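Local coordinates for kelch-like protein 7 (Homo sapiens, PDB 3II7) that acts as the substrate-specific adapter of a CUL3–RBX1 E3 ubiquitin ligase, its kelch-repeat domain, the part given here, forming a beta-propeller, at residues N169-Y174 / T182-M187; I203-G208 / N217-D222. All blocks are in the same frame, centred on the assembly; numbering follows the deposited sequence. Where two conformers were deposited one is given.

Contact 1 of 2, residues N169-Y174 / T182-M187; sequences NSCEVY and TELCPM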
loop_
_atom_site.group_PDB
_atom_site.type_symbol
_atom_site.label_atom_id
_atom_site.label_comp_id
_atom_site.label_asym_id
_atom_site.label_seq_id
_atom_site.Cartn_x
_atom_site.Cartn_y
_atom_site.Cartn_z
ATOM N N ASN A 169 5.993 -1.768 15.633
ATOM C CA ASN A 169 7.073 -1.118 14.913
ATOM C C ASN A 169 7.928 -2.124 14.140
ATOM O O ASN A 169 8.800 -1.742 13.337
ATOM C CB ASN A 169 7.902 -0.209 15.813
ATOM C CG ASN A 169 8.636 -0.954 16.886
ATOM O OD1 ASN A 169 8.398 -2.144 17.118
ATOM N ND2 ASN A 169 9.547 -0.262 17.557
ATOM N N SER A 170 7.638 -3.411 14.298
ATOM C CA SER A 170 8.502 -4.415 13.728
ATOM C C SER A 170 8.489 -4.455 12.203
ATOM O O SER A 170 7.482 -4.103 11.539
ATOM C CB SER A 170 8.164 -5.767 14.292
ATOM O OG SER A 170 6.930 -6.190 13.850
ATOM N N CYS A 171 9.639 -4.857 11.670
ATOM C CA CYS A 171 9.889 -4.938 10.237
ATOM C C CYS A 171 10.517 -6.284 9.949
ATOM O O CYS A 171 11.366 -6.738 10.705
ATOM C CB CYS A 171 10.845 -3.799 9.838
ATOM S SG CYS A 171 11.417 -3.804 8.113
ATOM N N GLU A 172 10.080 -6.934 8.868
ATOM C CA GLU A 172 10.706 -8.173 8.445
ATOM C C GLU A 172 10.765 -8.229 6.935
ATOM O O GLU A 172 10.030 -7.492 6.248
ATOM C CB GLU A 172 9.991 -9.384 9.044
ATOM C CG GLU A 172 8.495 -9.424 8.853
ATOM C CD GLU A 172 7.859 -10.628 9.529
ATOM O OE1 GLU A 172 8.179 -11.758 9.117
ATOM O OE2 GLU A 172 7.058 -10.430 10.482
ATOM N N VAL A 173 11.667 -9.074 6.426
ATOM C CA VAL A 173 11.905 -9.157 4.960
ATOM C C VAL A 173 11.888 -10.605 4.496
ATOM O O VAL A 173 12.405 -11.498 5.175
ATOM C CB VAL A 173 13.187 -8.456 4.551
ATOM C CG1 VAL A 173 14.442 -9.094 5.199
ATOM C CG2 VAL A 173 13.335 -8.406 3.019
ATOM N N TYR A 174 11.221 -10.850 3.365
ATOM C CA TYR A 174 11.125 -12.148 2.769
ATOM C C TYR A 174 11.959 -12.161 1.490
ATOM O O TYR A 174 11.842 -11.263 0.664
ATOM C CB TYR A 174 9.694 -12.432 2.380
ATOM C CG TYR A 174 9.456 -13.735 1.644
ATOM C CD1 TYR A 174 9.405 -14.951 2.345
ATOM C CD2 TYR A 174 9.285 -13.771 0.259
ATOM C CE1 TYR A 174 9.142 -16.144 1.709
ATOM C CE2 TYR A 174 9.022 -14.986 -0.394
ATOM C CZ TYR A 174 8.973 -16.167 0.342
ATOM O OH TYR A 174 8.706 -17.393 -0.266
ATOM N N THR A 182 13.184 -12.773 7.548
ATOM C CA THR A 182 14.215 -12.297 8.482
ATOM C C THR A 182 13.745 -11.034 9.210
ATOM O O THR A 182 13.292 -10.057 8.552
ATOM C CB THR A 182 15.503 -12.015 7.742
ATOM O OG1 THR A 182 15.950 -13.231 7.122
ATOM C CG2 THR A 182 16.603 -11.485 8.720
ATOM N N GLU A 183 13.859 -11.040 10.542
ATOM C CA GLU A 183 13.566 -9.878 11.361
ATOM C C GLU A 183 14.632 -8.791 11.116
ATOM O O GLU A 183 15.842 -9.071 11.157
ATOM C CB GLU A 183 13.518 -10.252 12.859
ATOM C CG GLU A 183 12.829 -9.181 13.722
ATOM C CD GLU A 183 11.279 -9.160 13.542
ATOM O OE1 GLU A 183 10.696 -10.204 13.203
ATOM O OE2 GLU A 183 10.656 -8.102 13.747
ATOM N N LEU A 184 14.166 -7.581 10.846
ATOM C CA LEU A 184 15.020 -6.444 10.643
ATOM C C LEU A 184 14.925 -5.468 11.831
ATOM O O LEU A 184 14.144 -5.679 12.805
ATOM C CB LEU A 184 14.642 -5.753 9.335
ATOM C CG LEU A 184 14.859 -6.636 8.081
ATOM C CD1 LEU A 184 14.413 -5.833 6.844
ATOM C CD2 LEU A 184 16.335 -7.129 7.913
ATOM N N CYS A 185 15.722 -4.409 11.772
ATOM C CA CYS A 185 15.614 -3.333 12.737
ATOM C C CYS A 185 14.180 -2.803 12.746
ATOM O O CYS A 185 13.589 -2.585 11.680
ATOM C CB CYS A 185 16.566 -2.217 12.344
ATOM S SG CYS A 185 16.635 -0.854 13.535
ATOM N N PRO A 186 13.594 -2.620 13.945
ATOM C CA PRO A 186 12.250 -2.068 14.006
ATOM C C PRO A 186 12.216 -0.556 13.686
ATOM O O PRO A 186 13.218 0.157 13.864
ATOM C CB PRO A 186 11.836 -2.312 15.451
ATOM C CG PRO A 186 13.111 -2.287 16.191
ATOM C CD PRO A 186 14.112 -2.935 15.287
ATOM N N MET A 187 11.069 -0.102 13.214
ATOM C CA MET A 187 10.847 1.328 12.963
ATOM C C MET A 187 11.000 2.099 14.270
ATOM O O MET A 187 10.848 1.521 15.382
ATOM C CB MET A 187 9.444 1.587 12.375
ATOM C CG MET A 187 9.273 1.089 10.975
ATOM S SD MET A 187 7.669 1.521 10.305
ATOM C CE MET A 187 6.549 0.618 11.416
HETATM O O HOH W 1 11.615 -5.539 13.735
HETATM O O HOH W 2 8.198 -9.785 12.840
HETATM O O HOH W 3 15.069 -13.176 4.509
#
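Val173 and Thr182 hold each other through two backbone hydrogen bonds, Thr182 N to Val173 O at 2.8 Å and Val173 N to Thr182 O at 2.9 Å. They belong to the antiparallel hairpin of strands 171-175 and 180-184, the outer half of a kelch propeller blade, whose segments here run at 143° to one another. Leu184 N donates to Cys171 O, but Cys171 N turns to a water, 2.9 Å away, that also lies beside Leu184 O; at this end solvent takes part in joining the strands. Farther along, Met187 N donates a hydrogen bond to Asn169 O.

Glu172 and Glu183 form the non-hydrogen-bonded pair on one face. Their OE2 and OE1 atoms are 4.5 Å apart, and one water donates to both, bridging two like charges. The repulsion is probably eased by Arg140, which makes a salt bridge to Glu172 OE2, while Leu137 N and Thr138 N also bind this carboxylate.

On the other face the packing is apolar. With CG anti to its own carbonyl carbon (chi1 -63°), Leu184 places CD1 3.7 Å from Val173 CG1, the two side chains crossing at a slant. The same methyl lies 3.8 Å from Cys171 SG, so it touches both neighbours on this face, and Tyr153 and Tyr221 lie against the leucine from outside the hairpin. An alanine here would probably open a gap beside Val173 and Cys171 and deprive both tyrosines of the leucine's branched end.

Cys185 O receives a hydrogen bond from Trp228 NE1 of the next blade and packs 3.5 Å from Cys171 CB. Met187, its chain bent at the last torsion (chi3 -63°), brings CE to 3.8 Å from Asn169 O.

Contact 2 of 2, residues I203-G208 / N217-D222; sequences IFAVGG and NVEYYD
Ile203 and Tyr221 open the backbone pairing of strands 202-206 and 218-222, the two middle strands of a four-stranded kelch propeller blade, whose segments here run antiparallel at 157°. Tyr221 N to Ile203 O is 2.7 Å, and Ile203 N answers with a bond to Tyr221 O. Two residues on, Ala205 and Glu219 exchange a second pair of bonds, the Ala205 N to Glu219 O distance being 2.8 Å. Gly207, where the backbone takes a positive phi, extends the series with Gly207 N to Asn217 O at 3.0 Å; Gly207 and Gly208 are the double glycine of the kelch motif.

Between these pairs, Phe204 and Tyr220 point the same way. Tyr220 CB sits over one face of the Phe204 ring, 3.8 Å from the centroid and 16° off the normal, a CH-pi contact. The two rings themselves meet obliquely, with planes at 46°. Val218 CG1 reaches the edge of the phenyl ring near its plane, and Val206 CG1 lies alongside Val218 CG2.

On the reverse face Glu219 sends its carboxylate to Arg191, in a salt bridge, and to Ile188 N. Its aliphatic part stays against the neighbouring strand, Glu219 CG lying 4.1 Å from Ala205 CB.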
loop_
_atom_site.group_PDB
_atom_site.type_symbol
_atom_site.label_atom_id
_atom_site.label_comp_id
_atom_site.label_asym_id
_atom_site.label_seq_id
_atom_site.Cartn_x
_atom_site.Cartn_y
_atom_site.Cartn_z
ATOM N N ILE A 203 13.603 2.729 2.132
ATOM C CA ILE A 203 12.168 2.497 2.214
ATOM C C ILE A 203 11.562 3.488 3.216
ATOM O O ILE A 203 11.846 3.425 4.437
ATOM C CB ILE A 203 11.842 1.054 2.642
ATOM C CG1 ILE A 203 12.389 0.045 1.604
ATOM C CG2 ILE A 203 10.347 0.889 2.823
ATOM C CD1 ILE A 203 12.249 -1.456 2.034
ATOM N N PHE A 204 10.720 4.405 2.716
ATOM C CA PHE A 204 10.123 5.440 3.526
ATOM C C PHE A 204 8.791 4.967 4.090
ATOM O O PHE A 204 7.930 4.503 3.339
ATOM C CB PHE A 204 9.924 6.734 2.693
ATOM C CG PHE A 204 11.200 7.441 2.361
ATOM C CD1 PHE A 204 11.651 8.495 3.152
ATOM C CD2 PHE A 204 11.955 7.073 1.246
ATOM C CE1 PHE A 204 12.791 9.145 2.850
ATOM C CE2 PHE A 204 13.121 7.714 0.962
ATOM C CZ PHE A 204 13.530 8.772 1.762
ATOM N N ALA A 205 8.642 5.081 5.410
ATOM C CA ALA A 205 7.404 4.883 6.081
ATOM C C ALA A 205 6.841 6.264 6.393
ATOM O O ALA A 205 7.479 7.056 7.111
ATOM C CB ALA A 205 7.608 4.068 7.357
ATOM N N VAL A 206 5.622 6.528 5.901
ATOM C CA VAL A 206 5.072 7.874 5.867
ATOM C C VAL A 206 3.797 7.925 6.688
ATOM O O VAL A 206 2.799 7.294 6.353
ATOM C CB VAL A 206 4.772 8.329 4.406
ATOM C CG1 VAL A 206 4.246 9.772 4.384
ATOM C CG2 VAL A 206 6.007 8.145 3.498
ATOM N N GLY A 207 3.858 8.640 7.795
ATOM C CA GLY A 207 2.673 8.887 8.579
ATOM C C GLY A 207 2.029 7.638 9.114
ATOM O O GLY A 207 2.713 6.732 9.616
ATOM N N GLY A 208 0.706 7.612 8.997
ATOM C CA GLY A 208 -0.133 6.571 9.559
ATOM C C GLY A 208 -0.601 6.964 10.952
ATOM O O GLY A 208 -0.806 8.140 11.240
ATOM N N ASN A 217 4.917 12.280 11.196
ATOM C CA ASN A 217 6.331 12.047 10.982
ATOM C C ASN A 217 6.625 10.942 9.969
ATOM O O ASN A 217 5.734 10.155 9.529
ATOM C CB ASN A 217 7.112 11.931 12.304
ATOM C CG ASN A 217 6.749 10.714 13.134
ATOM O OD1 ASN A 217 6.380 9.672 12.630
ATOM N ND2 ASN A 217 6.921 10.853 14.454
ATOM N N VAL A 218 7.873 10.915 9.561
ATOM C CA VAL A 218 8.324 10.169 8.413
ATOM C C VAL A 218 9.695 9.623 8.711
ATOM O O VAL A 218 10.549 10.323 9.242
ATOM C CB VAL A 218 8.381 11.070 7.142
ATOM C CG1 VAL A 218 8.894 10.273 5.890
ATOM C CG2 VAL A 218 6.994 11.709 6.868
ATOM N N GLU A 219 9.917 8.374 8.372
ATOM C CA GLU A 219 11.220 7.770 8.582
ATOM C C GLU A 219 11.562 6.885 7.414
ATOM O O GLU A 219 10.678 6.485 6.645
ATOM C CB GLU A 219 11.254 6.975 9.896
ATOM C CG GLU A 219 10.230 5.812 10.000
ATOM C CD GLU A 219 10.283 5.150 11.349
ATOM O OE1 GLU A 219 11.319 4.510 11.649
ATOM O OE2 GLU A 219 9.316 5.290 12.148
ATOM N N TYR A 220 12.834 6.542 7.269
ATOM C CA TYR A 220 13.212 5.584 6.227
ATOM C C TYR A 220 14.109 4.488 6.763
ATOM O O TYR A 220 14.831 4.669 7.754
ATOM C CB TYR A 220 13.887 6.245 5.026
ATOM C CG TYR A 220 15.271 6.753 5.281
ATOM C CD1 TYR A 220 16.370 5.940 5.117
ATOM C CD2 TYR A 220 15.478 8.051 5.666
ATOM C CE1 TYR A 220 17.645 6.407 5.352
ATOM C CE2 TYR A 220 16.752 8.527 5.913
ATOM C CZ TYR A 220 17.823 7.708 5.739
ATOM O OH TYR A 220 19.088 8.195 5.962
ATOM N N TYR A 221 14.038 3.356 6.078
ATOM C CA TYR A 221 14.869 2.204 6.354
ATOM C C TYR A 221 16.044 2.219 5.408
ATOM O O TYR A 221 15.868 2.174 4.188
ATOM C CB TYR A 221 14.081 0.924 6.153
ATOM C CG TYR A 221 14.888 -0.329 6.461
ATOM C CD1 TYR A 221 15.359 -0.569 7.745
ATOM C CD2 TYR A 221 15.183 -1.248 5.452
ATOM C CE1 TYR A 221 16.097 -1.682 8.030
ATOM C CE2 TYR A 221 15.926 -2.395 5.721
ATOM C CZ TYR A 221 16.399 -2.602 6.994
ATOM O OH TYR A 221 17.127 -3.734 7.256
ATOM N N ASP A 222 17.240 2.294 5.983
ATOM C CA ASP A 222 18.484 2.199 5.236
ATOM C C ASP A 222 18.783 0.731 5.042
ATOM O O ASP A 222 19.154 0.012 5.989
ATOM C CB ASP A 222 19.602 2.903 6.008
ATOM C CG ASP A 222 20.852 3.080 5.176
ATOM O OD1 ASP A 222 21.316 2.093 4.594
ATOM O OD2 ASP A 222 21.350 4.225 5.101
#

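How the contacts relate
Contacts 1 and 2 lie in successive blades, their segments falling in the repeats Kelch 4 and Kelch 5, but join different strand pairs. Contact 1 joins the third and fourth strands, its centre about 17 Å from the centre of the chain, and is only partly buried; waters and a pair of acids enter it. Contact 2 joins the second and third strands about 13 Å from that centre; its touching residues are mostly buried, and its pairing is direct backbone bonding with aromatic and aliphatic packing. Their centres are about 13 Å apart, yet they touch across the blade boundary: Leu184 CD1 lies 3.5 Å from Tyr221 OH, and Met187 SD lies 3.9 Å from Ala205 CB.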